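Local coordinates for allantoin racemase (Pseudomonas fluorescens, PDB 5LG5), which racemises allantoin, and probably also interconverts the D and L forms of 5-monosubstituted hydantoins, at residues E97-T102 and P197-V202. Numbering follows the deposited sequence.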
ATOM      1  N   GLU E  97     -15.351 -13.531   3.270  1.00 12.09           N
ATOM      2  CA  GLU E  97     -14.301 -13.798   2.313  1.00 12.50           C
ATOM      3  C   GLU E  97     -14.816 -14.634   1.164  1.00  9.88           C
ATOM      4  O   GLU E  97     -14.467 -14.392   0.016  1.00  8.24           O
ATOM      5  CB  GLU E  97     -13.128 -14.426   3.050  1.00 16.74           C
ATOM      6  CG  GLU E  97     -12.616 -13.409   4.055  1.00 18.38           C
ATOM      7  CD  GLU E  97     -12.067 -14.013   5.318  1.00 25.73           C
ATOM      8  OE1 GLU E  97     -12.139 -13.324   6.354  1.00 28.47           O
ATOM      9  OE2 GLU E  97     -11.576 -15.164   5.281  1.00 29.85           O
ATOM     10  N   ALA E  98     -15.725 -15.553   1.459  1.00 11.73           N
ATOM     11  CA  ALA E  98     -16.346 -16.327   0.394  1.00  9.83           C
ATOM     12  C   ALA E  98     -16.985 -15.384  -0.621  1.00 10.57           C
ATOM     13  O   ALA E  98     -16.709 -15.483  -1.817  1.00  6.89           O
ATOM     14  CB  ALA E  98     -17.379 -17.278   0.960  1.00  8.72           C
ATOM     15  N   ALA E  99     -17.786 -14.428  -0.146  1.00  8.03           N
ATOM     16  CA  ALA E  99     -18.453 -13.504  -1.065  1.00  8.44           C
ATOM     17  C   ALA E  99     -17.454 -12.667  -1.869  1.00 10.30           C
ATOM     18  O   ALA E  99     -17.562 -12.585  -3.097  1.00  9.18           O
ATOM     19  CB  ALA E  99     -19.431 -12.603  -0.314  1.00  7.71           C
ATOM     20  N   ALA E 100     -16.474 -12.062  -1.191  1.00  8.05           N
ATOM     21  CA  ALA E 100     -15.530 -11.193  -1.885  1.00  7.28           C
ATOM     22  C   ALA E 100     -14.696 -11.982  -2.873  1.00  8.09           C
ATOM     23  O   ALA E 100     -14.516 -11.574  -4.017  1.00  7.15           O
ATOM     24  CB  ALA E 100     -14.642 -10.455  -0.893  1.00  7.98           C
ATOM     25  N   SER E 101     -14.207 -13.133  -2.433  1.00  8.98           N
ATOM     26  CA  SER E 101     -13.378 -13.971  -3.283  1.00  9.51           C
ATOM     27  C   SER E 101     -14.109 -14.445  -4.551  1.00  9.80           C
ATOM     28  O   SER E 101     -13.543 -14.384  -5.657  1.00  8.56           O
ATOM     29  CB  SER E 101     -12.819 -15.164  -2.490  1.00 12.54           C
ATOM     30  OG  SER E 101     -11.869 -15.878  -3.268  1.00 20.09           O
ATOM     31  N   THR E 102     -15.353 -14.902  -4.431  1.00  9.02           N
ATOM     32  CA  THR E 102     -16.016 -15.325  -5.662  1.00 11.03           C
ATOM     33  C   THR E 102     -16.425 -14.132  -6.528  1.00  8.30           C
ATOM     34  O   THR E 102     -16.323 -14.221  -7.737  1.00  9.20           O
ATOM     35  CB  THR E 102     -17.162 -16.388  -5.502  1.00 14.69           C
ATOM     36  OG1 THR E 102     -18.438 -15.820  -5.816  1.00 21.16           O
ATOM     37  CG2 THR E 102     -17.161 -17.038  -4.144  1.00  8.02           C
ATOM     38  N   PRO E 197     -23.934  -9.058 -11.452  1.00 15.05           N
ATOM     39  CA  PRO E 197     -23.938 -10.263 -10.605  1.00 17.15           C
ATOM     40  C   PRO E 197     -23.993  -9.905  -9.125  1.00 13.35           C
ATOM     41  O   PRO E 197     -23.335  -8.960  -8.704  1.00 12.88           O
ATOM     42  CB  PRO E 197     -22.588 -10.925 -10.913  1.00 17.90           C
ATOM     43  CG  PRO E 197     -22.160 -10.350 -12.242  1.00 19.05           C
ATOM     44  CD  PRO E 197     -22.700  -8.947 -12.251  1.00 13.96           C
ATOM     45  N   VAL E 198     -24.780 -10.645  -8.351  1.00 13.54           N
ATOM     46  CA  VAL E 198     -24.854 -10.403  -6.919  1.00 13.57           C
ATOM     47  C   VAL E 198     -24.451 -11.677  -6.221  1.00 15.23           C
ATOM     48  O   VAL E 198     -24.971 -12.748  -6.528  1.00 15.69           O
ATOM     49  CB  VAL E 198     -26.265  -9.984  -6.466  1.00 14.61           C
ATOM     50  CG1 VAL E 198     -26.272  -9.691  -4.978  1.00 17.02           C
ATOM     51  CG2 VAL E 198     -26.721  -8.761  -7.234  1.00 16.70           C
ATOM     52  N   VAL E 199     -23.503 -11.575  -5.299  1.00 13.00           N
ATOM     53  CA  VAL E 199     -23.011 -12.768  -4.636  1.00 11.24           C
ATOM     54  C   VAL E 199     -23.570 -12.860  -3.222  1.00  9.71           C
ATOM     55  O   VAL E 199     -23.532 -11.899  -2.466  1.00 10.84           O
ATOM     56  CB  VAL E 199     -21.475 -12.812  -4.619  1.00  9.92           C
ATOM     57  CG1 VAL E 199     -20.994 -14.100  -3.983  1.00  8.98           C
ATOM     58  CG2 VAL E 199     -20.946 -12.718  -6.037  1.00  9.82           C
ATOM     59  N   ASP E 200     -24.129 -14.021  -2.906  1.00 10.29           N
ATOM     60  CA  ASP E 200     -24.603 -14.342  -1.574  1.00 13.08           C
ATOM     61  C   ASP E 200     -23.493 -15.137  -0.905  1.00 10.83           C
ATOM     62  O   ASP E 200     -23.205 -16.268  -1.317  1.00  9.55           O
ATOM     63  CB  ASP E 200     -25.885 -15.193  -1.659  1.00 14.14           C
ATOM     64  CG  ASP E 200     -26.486 -15.513  -0.288  1.00 15.29           C
ATOM     65  OD1 ASP E 200     -25.877 -15.191   0.758  1.00 15.83           O
ATOM     66  OD2 ASP E 200     -27.563 -16.147  -0.261  1.00 23.08           O
ATOM     67  N   GLY E 201     -22.882 -14.545   0.119  1.00 11.39           N
ATOM     68  CA  GLY E 201     -21.772 -15.170   0.819  1.00 11.07           C
ATOM     69  C   GLY E 201     -22.127 -16.536   1.369  1.00 11.03           C
ATOM     70  O   GLY E 201     -21.286 -17.424   1.464  1.00 12.40           O
ATOM     71  N   VAL E 202     -23.381 -16.714   1.754  1.00 10.55           N
ATOM     72  CA  VAL E 202     -23.784 -18.010   2.268  1.00 12.94           C
ATOM     73  C   VAL E 202     -23.642 -19.118   1.218  1.00 12.27           C
ATOM     74  O   VAL E 202     -23.016 -20.144   1.477  1.00 12.37           O
ATOM     75  CB  VAL E 202     -25.216 -17.977   2.794  1.00 13.43           C
ATOM     76  CG1 VAL E 202     -25.695 -19.399   3.102  1.00 16.31           C
ATOM     77  CG2 VAL E 202     -25.278 -17.093   4.029  1.00 13.62           C
TER
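Just after the edge strand 198-199, the first turn of helix 201-214 meets helix 95-103, and Gly-201 lies against Ala-99 in a close approach of two helices that small residues make possible. The two CA atoms are 4.2 Å apart. Ala-99 CB sits against the bare glycine backbone, 3.7 Å from Gly-201 CA and 4.0 Å from Gly-201 N. One residue earlier in helix 95-103, Ala-98 CB reaches Gly-201 O at 3.9 Å.

Asp-200, whose CB is directed away from helix 95-103, is the N-cap of helix 201-214: its OD1 accepts from Val-202 N at 3.1 Å, the donor standing 56° above the carboxylate plane, while OD2 accepts a hydrogen bond from Gly-185 N. In this racemase of the Asp/Glu/hydantoin family, strand 198-199 borders a parallel four-stranded sheet, and Val-199 is bonded through its backbone to Ile-176 and Leu-178 of strand 175-179.

The CB of Val-199 is directed at helix 95-103, with CG1 anti to the backbone N (chi1 -177°). That CG1 methyl lies 3.9 Å from Ala-99 O and 3.6 Å from Thr-102 OG1, although the rotation of the threonine side chain is uncertain, its chi1 of 112° being far from any staggered position. Thr-102 also packs on Leu-217 of a second subunit.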